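Local coordinates for flagellar pocket-related cytoskeletal protein (Trypanosoma brucei, PDB 6SJQ), which forms part of the flagellar pocket collar of the parasite, represented here by its N-terminal ubiquitin-fold domain, which bears a long structured loop for protein binding, at residues A[10-15]-A[40-45]; A[16-21]-A[100-105]; A[29-34]-A[75-80]; A[63-68]-A[90-95]. All coordinates share one frame; numbering follows the deposited sequence.

Contact 1 (A[10-15]-A[40-45]); sequences VAADIF and TAFSNE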
# COMPACT_ATOMS: atom_id res chain seq x y z
N VAL A 10 2.27 -4.12 1.72
CA VAL A 10 1.21 -3.15 1.49
C VAL A 10 0.68 -3.27 0.06
O VAL A 10 1.44 -3.16 -0.92
CB VAL A 10 1.70 -1.72 1.78
CG1 VAL A 10 0.53 -0.80 1.91
CG2 VAL A 10 2.50 -1.70 3.07
N ALA A 11 -0.62 -3.52 -0.06
CA ALA A 11 -1.24 -3.69 -1.35
C ALA A 11 -2.22 -2.57 -1.66
O ALA A 11 -2.78 -1.93 -0.76
CB ALA A 11 -1.95 -5.06 -1.43
N ALA A 12 -2.41 -2.32 -2.96
CA ALA A 12 -3.41 -1.36 -3.43
C ALA A 12 -3.78 -1.67 -4.88
O ALA A 12 -3.06 -2.40 -5.57
CB ALA A 12 -2.89 0.08 -3.32
N ASP A 13 -4.89 -1.10 -5.34
CA ASP A 13 -5.23 -1.20 -6.75
C ASP A 13 -4.74 0.02 -7.51
O ASP A 13 -5.20 1.13 -7.27
CB ASP A 13 -6.73 -1.42 -6.93
CG ASP A 13 -7.12 -2.85 -6.61
OD1 ASP A 13 -6.73 -3.75 -7.38
OD2 ASP A 13 -7.80 -3.08 -5.58
N ILE A 14 -3.80 -0.20 -8.43
CA ILE A 14 -3.25 0.89 -9.23
C ILE A 14 -3.49 0.64 -10.73
O ILE A 14 -2.98 -0.34 -11.29
CB ILE A 14 -1.73 1.07 -8.97
CG1 ILE A 14 -1.42 1.16 -7.45
CG2 ILE A 14 -1.19 2.26 -9.74
CD1 ILE A 14 -1.83 2.45 -6.75
N PHE A 15 -4.24 1.52 -11.36
CA PHE A 15 -4.67 1.35 -12.76
C PHE A 15 -5.16 -0.05 -13.10
O PHE A 15 -4.69 -0.64 -14.07
CB PHE A 15 -3.54 1.70 -13.73
CG PHE A 15 -3.09 3.11 -13.65
CD1 PHE A 15 -3.95 4.14 -13.99
CD2 PHE A 15 -1.81 3.42 -13.26
CE1 PHE A 15 -3.55 5.47 -13.92
CE2 PHE A 15 -1.37 4.75 -13.20
CZ PHE A 15 -2.25 5.77 -13.52
N THR A 40 4.23 7.20 -0.47
CA THR A 40 5.38 7.47 -1.30
C THR A 40 5.55 6.33 -2.32
O THR A 40 5.70 6.59 -3.52
CB THR A 40 6.66 7.60 -0.46
OG1 THR A 40 6.56 8.80 0.32
CG2 THR A 40 7.90 7.69 -1.37
N ALA A 41 5.50 5.08 -1.85
CA ALA A 41 5.71 3.93 -2.74
C ALA A 41 4.64 3.86 -3.83
O ALA A 41 4.95 3.64 -5.01
CB ALA A 41 5.75 2.64 -1.95
N PHE A 42 3.39 4.06 -3.45
CA PHE A 42 2.30 3.96 -4.43
C PHE A 42 2.30 5.16 -5.38
O PHE A 42 1.89 5.04 -6.54
CB PHE A 42 0.95 3.82 -3.72
CG PHE A 42 0.75 2.48 -3.04
CD1 PHE A 42 1.08 1.29 -3.66
CD2 PHE A 42 0.21 2.42 -1.77
CE1 PHE A 42 0.89 0.06 -3.01
CE2 PHE A 42 0.00 1.20 -1.11
CZ PHE A 42 0.35 0.03 -1.73
N SER A 43 2.74 6.33 -4.89
CA SER A 43 2.81 7.51 -5.75
C SER A 43 3.89 7.27 -6.77
O SER A 43 3.73 7.62 -7.94
CB SER A 43 3.09 8.79 -4.97
OG SER A 43 1.98 9.18 -4.18
N ASN A 44 4.99 6.64 -6.34
CA ASN A 44 6.06 6.28 -7.28
C ASN A 44 5.58 5.28 -8.31
O ASN A 44 5.93 5.40 -9.49
CB ASN A 44 7.30 5.77 -6.56
CG ASN A 44 8.06 6.88 -5.86
OD1 ASN A 44 7.86 8.06 -6.17
ND2 ASN A 44 8.93 6.51 -4.92
N GLU A 45 4.77 4.31 -7.88
CA GLU A 45 4.19 3.34 -8.81
C GLU A 45 3.25 4.02 -9.81
O GLU A 45 3.33 3.76 -11.01
CB GLU A 45 3.49 2.21 -8.04
CG GLU A 45 2.87 1.13 -8.92
CD GLU A 45 3.87 0.16 -9.50
OE1 GLU A 45 5.10 0.33 -9.29
OE2 GLU A 45 3.44 -0.80 -10.18

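Contact 2 (A[16-21]-A[100-105]); sequences NNKVNF and KESQKE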
# COMPACT_ATOMS: atom_id res chain seq x y z
N ASN A 16 -6.07 -0.58 -12.30
CA ASN A 16 -6.61 -1.92 -12.58
C ASN A 16 -5.62 -3.09 -12.49
O ASN A 16 -5.84 -4.15 -13.07
CB ASN A 16 -7.32 -1.96 -13.95
CG ASN A 16 -8.71 -1.35 -13.92
OD1 ASN A 16 -9.48 -1.58 -12.98
ND2 ASN A 16 -9.05 -0.60 -14.96
N ASN A 17 -4.51 -2.89 -11.77
CA ASN A 17 -3.67 -4.02 -11.36
C ASN A 17 -3.55 -3.99 -9.85
O ASN A 17 -3.45 -2.91 -9.27
CB ASN A 17 -2.28 -3.93 -11.99
CG ASN A 17 -2.32 -4.06 -13.50
OD1 ASN A 17 -2.06 -3.10 -14.22
ND2 ASN A 17 -2.64 -5.26 -13.98
N LYS A 18 -3.56 -5.16 -9.21
CA LYS A 18 -3.28 -5.23 -7.77
C LYS A 18 -1.78 -5.24 -7.59
O LYS A 18 -1.08 -6.07 -8.16
CB LYS A 18 -3.82 -6.54 -7.20
CG LYS A 18 -5.19 -6.45 -6.59
CD LYS A 18 -5.13 -5.93 -5.17
CE LYS A 18 -6.49 -6.10 -4.55
NZ LYS A 18 -7.56 -5.89 -5.58
N VAL A 19 -1.26 -4.31 -6.80
CA VAL A 19 0.18 -4.29 -6.56
C VAL A 19 0.40 -4.60 -5.09
O VAL A 19 -0.47 -4.37 -4.26
CB VAL A 19 0.83 -2.95 -6.95
CG1 VAL A 19 0.58 -2.63 -8.43
CG2 VAL A 19 0.33 -1.83 -6.08
N ASN A 20 1.55 -5.19 -4.78
CA ASN A 20 1.87 -5.53 -3.40
C ASN A 20 3.33 -5.25 -3.18
O ASN A 20 4.18 -5.84 -3.86
CB ASN A 20 1.59 -7.01 -3.12
CG ASN A 20 1.57 -7.32 -1.63
OD1 ASN A 20 1.38 -6.42 -0.81
ND2 ASN A 20 1.74 -8.61 -1.28
N PHE A 21 3.64 -4.34 -2.25
CA PHE A 21 5.01 -3.96 -1.94
C PHE A 21 5.47 -4.39 -0.54
O PHE A 21 4.73 -4.26 0.45
CB PHE A 21 5.18 -2.44 -2.06
CG PHE A 21 5.04 -1.92 -3.46
CD1 PHE A 21 5.61 -2.61 -4.53
CD2 PHE A 21 4.36 -0.73 -3.72
CE1 PHE A 21 5.50 -2.12 -5.82
CE2 PHE A 21 4.24 -0.24 -5.00
CZ PHE A 21 4.82 -0.94 -6.06
N LYS A 100 -9.71 1.94 -9.22
CA LYS A 100 -10.88 1.36 -8.59
C LYS A 100 -10.57 -0.01 -8.01
O LYS A 100 -9.66 -0.71 -8.48
CB LYS A 100 -12.08 1.31 -9.54
CG LYS A 100 -11.73 1.07 -11.01
CD LYS A 100 -11.66 2.37 -11.79
CE LYS A 100 -11.62 2.11 -13.30
NZ LYS A 100 -11.23 3.31 -14.10
N GLU A 101 -11.31 -0.37 -6.97
CA GLU A 101 -11.11 -1.62 -6.27
C GLU A 101 -11.41 -2.80 -7.17
O GLU A 101 -12.27 -2.72 -8.06
CB GLU A 101 -11.99 -1.67 -5.01
CG GLU A 101 -11.60 -0.66 -3.94
CD GLU A 101 -12.08 0.76 -4.24
OE1 GLU A 101 -12.68 0.98 -5.32
OE2 GLU A 101 -11.85 1.66 -3.40
N SER A 102 -10.67 -3.88 -6.97
CA SER A 102 -10.95 -5.14 -7.64
C SER A 102 -10.68 -6.26 -6.66
O SER A 102 -9.95 -6.08 -5.68
CB SER A 102 -10.03 -5.33 -8.84
OG SER A 102 -8.78 -5.84 -8.41
N GLN A 103 -11.28 -7.41 -6.92
CA GLN A 103 -11.00 -8.57 -6.09
C GLN A 103 -9.93 -9.40 -6.77
O GLN A 103 -9.85 -10.61 -6.54
CB GLN A 103 -12.26 -9.41 -5.89
CG GLN A 103 -13.52 -8.61 -5.68
CD GLN A 103 -14.76 -9.46 -5.88
OE1 GLN A 103 -15.37 -9.46 -6.95
NE2 GLN A 103 -15.12 -10.22 -4.85
N LYS A 104 -9.14 -8.78 -7.65
CA LYS A 104 -7.99 -9.47 -8.20
C LYS A 104 -7.08 -9.81 -7.03
O LYS A 104 -6.91 -9.00 -6.11
CB LYS A 104 -7.25 -8.61 -9.22
CG LYS A 104 -8.02 -8.37 -10.51
CD LYS A 104 -7.21 -7.55 -11.49
CE LYS A 104 -8.07 -7.09 -12.64
NZ LYS A 104 -7.33 -6.18 -13.55
N GLU A 105 -6.53 -11.01 -7.02
CA GLU A 105 -5.76 -11.46 -5.87
C GLU A 105 -4.51 -10.61 -5.64
O GLU A 105 -3.92 -10.06 -6.58
CB GLU A 105 -5.38 -12.93 -6.00
CG GLU A 105 -4.34 -13.19 -7.06
CD GLU A 105 -4.41 -14.62 -7.59
OE1 GLU A 105 -4.56 -15.55 -6.78
OE2 GLU A 105 -4.30 -14.80 -8.83
O HOH W 1 -7.33 0.65 -9.58
O HOH W 2 -9.12 -2.32 -10.51

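Contact 3 (A[29-34]-A[75-80]); sequences PSISEL and VDLIRE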
# COMPACT_ATOMS: atom_id res chain seq x y z
N PRO A 29 6.62 0.17 12.62
CA PRO A 29 6.38 1.59 12.38
C PRO A 29 5.11 2.10 13.05
O PRO A 29 4.21 1.33 13.38
CB PRO A 29 6.21 1.67 10.86
CG PRO A 29 5.62 0.29 10.50
CD PRO A 29 6.27 -0.68 11.46
N SER A 30 5.04 3.41 13.25
CA SER A 30 3.78 4.04 13.62
C SER A 30 2.86 4.06 12.41
O SER A 30 3.32 3.96 11.26
CB SER A 30 3.98 5.45 14.17
OG SER A 30 4.51 6.33 13.17
N ILE A 31 1.56 4.19 12.65
CA ILE A 31 0.62 4.28 11.54
C ILE A 31 0.94 5.48 10.63
O ILE A 31 0.87 5.37 9.41
CB ILE A 31 -0.85 4.36 12.03
CG1 ILE A 31 -1.29 2.99 12.59
CG2 ILE A 31 -1.76 4.78 10.88
CD1 ILE A 31 -2.60 3.07 13.36
N SER A 32 1.33 6.62 11.21
CA SER A 32 1.73 7.78 10.41
C SER A 32 2.95 7.49 9.55
O SER A 32 2.99 7.91 8.38
CB SER A 32 2.02 8.98 11.33
OG SER A 32 0.86 9.33 12.06
N GLU A 33 3.94 6.82 10.12
CA GLU A 33 5.17 6.45 9.42
C GLU A 33 4.88 5.48 8.27
O GLU A 33 5.36 5.67 7.14
CB GLU A 33 6.13 5.81 10.43
CG GLU A 33 7.45 5.28 9.84
CD GLU A 33 8.27 4.55 10.90
OE1 GLU A 33 7.77 4.45 12.04
OE2 GLU A 33 9.39 4.06 10.60
N LEU A 34 4.09 4.46 8.58
CA LEU A 34 3.65 3.47 7.60
C LEU A 34 2.88 4.16 6.47
O LEU A 34 3.12 3.88 5.28
CB LEU A 34 2.77 2.40 8.30
CG LEU A 34 2.12 1.25 7.51
CD1 LEU A 34 0.85 1.65 6.80
CD2 LEU A 34 3.14 0.68 6.53
N VAL A 75 -9.45 -6.24 9.15
CA VAL A 75 -9.86 -5.24 10.15
C VAL A 75 -9.22 -3.88 9.84
O VAL A 75 -8.17 -3.82 9.19
CB VAL A 75 -9.43 -5.68 11.56
CG1 VAL A 75 -10.05 -7.03 11.88
CG2 VAL A 75 -7.91 -5.77 11.64
N ASP A 76 -9.83 -2.79 10.31
CA ASP A 76 -9.22 -1.48 10.13
C ASP A 76 -7.93 -1.36 10.93
O ASP A 76 -7.83 -1.87 12.05
CB ASP A 76 -10.16 -0.37 10.59
CG ASP A 76 -11.25 -0.07 9.60
OD1 ASP A 76 -11.61 -0.97 8.81
OD2 ASP A 76 -11.73 1.07 9.62
N LEU A 77 -6.93 -0.69 10.36
CA LEU A 77 -5.71 -0.42 11.11
C LEU A 77 -5.90 0.88 11.90
O LEU A 77 -5.89 1.97 11.33
CB LEU A 77 -4.50 -0.33 10.19
CG LEU A 77 -3.18 -0.01 10.89
CD1 LEU A 77 -2.86 -1.07 11.92
CD2 LEU A 77 -2.05 0.12 9.86
N ILE A 78 -6.08 0.74 13.21
CA ILE A 78 -6.47 1.86 14.08
C ILE A 78 -5.47 2.10 15.23
O ILE A 78 -5.33 3.22 15.71
CB ILE A 78 -7.87 1.60 14.70
CG1 ILE A 78 -7.90 0.21 15.33
CG2 ILE A 78 -8.96 1.73 13.66
CD1 ILE A 78 -9.01 -0.03 16.32
N ARG A 79 -4.81 1.05 15.69
CA ARG A 79 -3.94 1.12 16.86
C ARG A 79 -2.50 0.80 16.51
O ARG A 79 -2.22 0.11 15.51
CB ARG A 79 -4.38 0.12 17.92
CG ARG A 79 -5.68 0.47 18.61
CD ARG A 79 -6.00 -0.58 19.65
NE ARG A 79 -4.89 -0.72 20.60
CZ ARG A 79 -4.81 -0.04 21.74
NH1 ARG A 79 -5.77 0.80 22.09
NH2 ARG A 79 -3.77 -0.22 22.54
N GLU A 80 -1.59 1.23 17.38
CA GLU A 80 -0.16 1.11 17.14
C GLU A 80 0.41 -0.23 17.62
O GLU A 80 1.63 -0.40 17.63
CB GLU A 80 0.56 2.27 17.83
CG GLU A 80 0.02 3.65 17.43
CD GLU A 80 0.49 4.08 16.07
OE1 GLU A 80 1.27 3.33 15.45
OE2 GLU A 80 0.10 5.18 15.62
O HOH W 3 1.68 0.75 14.15
O HOH W 4 0.90 7.16 14.05

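Contact 4 (A[63-68]-A[90-95]); sequences KIKMYD and YVFQPP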
# COMPACT_ATOMS: atom_id res chain seq x y z
N LYS A 63 -8.26 4.79 3.91
CA LYS A 63 -8.49 3.76 4.94
C LYS A 63 -7.45 2.68 4.72
O LYS A 63 -7.17 2.32 3.58
CB LYS A 63 -9.86 3.10 4.81
CG LYS A 63 -10.04 1.96 5.84
CD LYS A 63 -11.34 1.19 5.69
CE LYS A 63 -12.55 2.05 6.05
NZ LYS A 63 -12.64 2.36 7.51
N ILE A 64 -6.88 2.17 5.81
CA ILE A 64 -5.95 1.07 5.72
C ILE A 64 -6.57 -0.09 6.48
O ILE A 64 -7.01 0.09 7.62
CB ILE A 64 -4.58 1.43 6.34
CG1 ILE A 64 -3.93 2.57 5.54
CG2 ILE A 64 -3.66 0.22 6.31
CD1 ILE A 64 -2.58 3.01 6.09
N LYS A 65 -6.62 -1.26 5.85
CA LYS A 65 -7.00 -2.48 6.56
C LYS A 65 -5.84 -3.45 6.66
O LYS A 65 -4.95 -3.47 5.81
CB LYS A 65 -8.16 -3.16 5.85
CG LYS A 65 -9.44 -2.35 5.87
CD LYS A 65 -10.61 -3.20 5.43
CE LYS A 65 -11.88 -2.40 5.40
NZ LYS A 65 -13.00 -3.30 5.00
N MET A 66 -5.86 -4.29 7.70
CA MET A 66 -4.86 -5.33 7.89
C MET A 66 -5.58 -6.67 7.86
O MET A 66 -6.67 -6.80 8.43
CB MET A 66 -4.20 -5.17 9.27
CG MET A 66 -3.10 -6.24 9.60
SD MET A 66 -2.36 -6.07 11.29
CE MET A 66 -3.73 -6.62 12.28
N TYR A 67 -5.01 -7.67 7.21
CA TYR A 67 -5.60 -8.99 7.34
C TYR A 67 -5.08 -9.59 8.64
O TYR A 67 -3.87 -9.84 8.78
CB TYR A 67 -5.30 -9.89 6.15
CG TYR A 67 -5.95 -11.23 6.33
CD1 TYR A 67 -7.31 -11.38 6.13
CD2 TYR A 67 -5.22 -12.32 6.76
CE1 TYR A 67 -7.93 -12.58 6.33
CE2 TYR A 67 -5.83 -13.54 6.95
CZ TYR A 67 -7.19 -13.66 6.73
OH TYR A 67 -7.84 -14.85 6.92
N ASP A 68 -5.99 -9.81 9.58
CA ASP A 68 -5.64 -10.32 10.91
C ASP A 68 -5.77 -11.85 10.91
O ASP A 68 -6.88 -12.37 10.87
CB ASP A 68 -6.56 -9.69 11.97
CG ASP A 68 -6.06 -9.92 13.39
OD1 ASP A 68 -5.56 -11.03 13.68
OD2 ASP A 68 -6.13 -8.98 14.21
N TYR A 90 -4.00 -3.58 3.13
CA TYR A 90 -4.55 -3.06 1.88
C TYR A 90 -4.92 -1.61 2.09
O TYR A 90 -5.54 -1.26 3.10
CB TYR A 90 -5.78 -3.85 1.45
CG TYR A 90 -6.35 -3.36 0.14
CD1 TYR A 90 -5.86 -3.83 -1.07
CD2 TYR A 90 -7.38 -2.43 0.11
CE1 TYR A 90 -6.39 -3.39 -2.29
CE2 TYR A 90 -7.91 -1.99 -1.09
CZ TYR A 90 -7.42 -2.48 -2.27
OH TYR A 90 -7.96 -2.01 -3.45
N VAL A 91 -4.58 -0.75 1.15
CA VAL A 91 -4.81 0.68 1.34
C VAL A 91 -5.81 1.20 0.31
O VAL A 91 -5.60 1.04 -0.91
CB VAL A 91 -3.49 1.47 1.25
CG1 VAL A 91 -3.73 2.95 1.59
CG2 VAL A 91 -2.48 0.88 2.19
N PHE A 92 -6.90 1.81 0.79
CA PHE A 92 -7.89 2.42 -0.10
C PHE A 92 -7.51 3.87 -0.38
O PHE A 92 -6.72 4.48 0.36
CB PHE A 92 -9.28 2.42 0.55
CG PHE A 92 -9.89 1.05 0.71
CD1 PHE A 92 -10.80 0.57 -0.21
CD2 PHE A 92 -9.54 0.24 1.80
CE1 PHE A 92 -11.36 -0.69 -0.07
CE2 PHE A 92 -10.10 -1.02 1.94
CZ PHE A 92 -11.01 -1.48 1.00
N GLN A 93 -8.08 4.39 -1.46
CA GLN A 93 -8.05 5.84 -1.75
C GLN A 93 -9.47 6.40 -1.79
O GLN A 93 -10.44 5.65 -1.96
CB GLN A 93 -7.43 6.09 -3.12
CG GLN A 93 -5.99 5.63 -3.29
CD GLN A 93 -5.37 6.18 -4.58
OE1 GLN A 93 -4.91 7.33 -4.63
NE2 GLN A 93 -5.36 5.36 -5.63
N PRO A 94 -9.62 7.73 -1.65
CA PRO A 94 -10.96 8.29 -1.85
C PRO A 94 -11.36 8.04 -3.29
O PRO A 94 -10.48 7.84 -4.12
CB PRO A 94 -10.76 9.79 -1.64
CG PRO A 94 -9.49 9.92 -0.84
CD PRO A 94 -8.63 8.76 -1.28
N PRO A 95 -12.67 8.03 -3.60
CA PRO A 95 -13.13 7.82 -4.99
C PRO A 95 -12.41 8.73 -6.00
O PRO A 95 -12.24 9.92 -5.75
CB PRO A 95 -14.62 8.17 -4.92
CG PRO A 95 -15.02 7.78 -3.52
CD PRO A 95 -13.80 8.12 -2.66

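Contact 1 (A[10-15]-A[40-45])
Phe42 reaches from the helix to the strand, and Ala12 meets its ring over one face. Ala12 CB sits 3.7 Å from the Phe42 ring centroid, 17° off the ring normal, a CH-pi contact shifted slightly toward the rim, with Phe42 CZ the nearest ring atom. The same corner of the ring meets the backbone of Val10: Val10 O lies at the ring edge, near its plane, 3.5 Å from Phe42 CZ. In the conformer described, one of two modelled for Val10, its CG1 branch also rests 3.7 Å from Phe42 CE2. CG anti to the carbonyl carbon (chi1 -70°) sends the ring off the helix toward the strand.

Two residues further along the strand, Ile14 takes over. Its CD1 comes within 4.3 Å of Phe42 CB, and its other branch, CG2, lies 4.3 Å from Glu45 CG, touching only the aliphatic part of that glutamate; the carboxylate turns to Arg49 in a salt bridge. The side chains that touch are buried and meet through carbon atoms; the polar exception is Val10 O.

Around this first shell, Val91 from a neighbouring strand also touches Phe42, and the ring of Phe59 meets it obliquely. Backbone bonds to Val19 on one strand and to Leu89 and Val91 on the other hold Ala11 and Ala12 in the sheet. The axes of strand 10-14 and helical segment 40-45 come within 10.0 Å, inclined at 26°; helix 31-49 lies over one face of a mixed sheet, the core packing of the ubiquitin (beta-grasp) fold.

Contact 2 (A[16-21]-A[100-105])
Lys18 NZ is gripped from several directions by segment 100-105 and its surroundings. It donates to Ser102 O, although the modelled 2.4 Å between Lys18 NZ and Ser102 O is very short and its exact value doubtful, and makes a weak bond of 3.2 Å to Lys104 O. The salt bridge to Asp13 OD2 adds a charged partner. The lysine chain is bent at chi2 (-82°) and again at chi4, and it curls around the peptide oxygen of Lys104, with Lys18 CG 3.1 Å from Lys104 O.

Lys104 answers in the other direction. Its chain runs extended beyond CG, and Lys104 NZ gives a 2.6 Å hydrogen bond to Asn16 O, approaching with a tilt of 23° from the carbonyl plane. Between the two lysines, Ser102 OG accepts from Lys104 N at 3.1 Å, an ST turn that shapes the backbone there; Asp13 OD1 is a further partner of this hydroxyl. Two waters both donate to Lys100 O: one accepts from Asn16 N, the other donates to Asn16 OD1.

All this happens at the surface, where the loop after strand 87-92 passes back over the start of edge strand 17-25, just beyond the turn from strand 6-14.

Contact 3 (A[29-34]-A[75-80])
Two torsions fold Glu80 back onto the N-terminus of the helix that begins at Ile31: CG stands anti to the carbonyl carbon (chi1 -54°), and a bend at chi2 (-77°) turns CD in toward Ile31. The carboxylate then receives the backbone N-H of Ile31. Glu80 OE1 uses its syn lone pair, 2.9 Å from Ile31 N with an N-H...O angle of 146°, while Glu80 OE2 adds a weak bond to the same donor. Two waters widen the grip: one donates to Glu80 OE1 and to Pro29 O, the other donates to Glu80 OE2 and accepts from Ser32 N. A carboxylate at this helix end would probably be favoured by the helix dipole.

Ser30 caps the helix itself. Its OG accepts from Glu33 N at 3.1 Å, and Glu33 OE1 in return accepts from Ser30 N at 3.2 Å, completing a capping box.

Beside this polar patch, Ile31 slides past Leu77 in the opposite direction, with Ile31 CG1 3.9 Å from Leu77 CG. Ile31 CD1 goes on to lie 3.6 Å from the carbonyl carbon Ile78 C. Leu34 CD1 barely reaches Leu77 CD2, at 4.5 Å. Deeper in, Leu34 and Leu77 both touch Ile64 of strand 63-68, so the chain leaving edge strand 73-76 is packed beneath the first turn of helix 31-49.

Contact 4 (A[63-68]-A[90-95])
This is an antiparallel pairing of strand 63-68 with strand 87-92, inside the mixed sheet: Lys65 and Tyr90 form a hydrogen-bonded pair, and Ile64 and Val91 a non-hydrogen-bonded one. Lys65 N donates to Tyr90 O at 3.0 Å, and Tyr90 N returns a bond to Lys65 O at 2.8 Å. A third bond, 2.8 Å from Phe92 N to Lys63 O, is almost straight, with an N-H...O angle of 166°. Ile64 CA-H also approaches Tyr90 O, at 3.5 Å.

On the face toward the helix, Ile64 and Val91 lie side by side and point the same way, with Ile64 CG1 4.0 Å from each of the two methyls of Val91.

The opposite face carries Lys63, Lys65, Tyr90 and Phe92. Tyr90 brings CE2 over the centre of the Phe92 ring, 3.6 Å above its plane, while Phe92 CD1 lies in the Tyr90 ring plane, at its edge. Lys65, extended beyond CG, passes Phe92 with CD and CE both 4.1 Å from Phe92 CE2. The Lys63 ammonium turns away to a salt bridge with Asp76, and Tyr90 OH to Asp13.

Met66 bonds to Val75 of strand 73-76 and Ile64 to Leu77 just beyond it, and Val91 bonds to Ala11 of strand 6-14; helix 31-49 closes the Ile64-Val91 face with Leu34, Thr35 and Phe42.

In the fold
One sheet ties the four contacts together. Contact 1 and contact 3 use the middle and the start of helix 31-49, their centres about 17 Å apart. Contact 4 lies about 12 Å from contact 1 between centres; Ala11 O and Val91 N, 2.9 Å apart, join neighbouring strands there. The Asp13-Lys18 and Asp76-Lys63 salt bridges join contact 1 with contact 2 and contact 3 with contact 4. Contact 2 also touches contact 4, where Lys18 and Glu101 pack on Tyr90. Along the chain, contacts 3 and 4 are both nested inside the long loop that contact 2 closes. Contacts 2 and 3 sit on opposite sides of the domain, their centres about 21 Å apart.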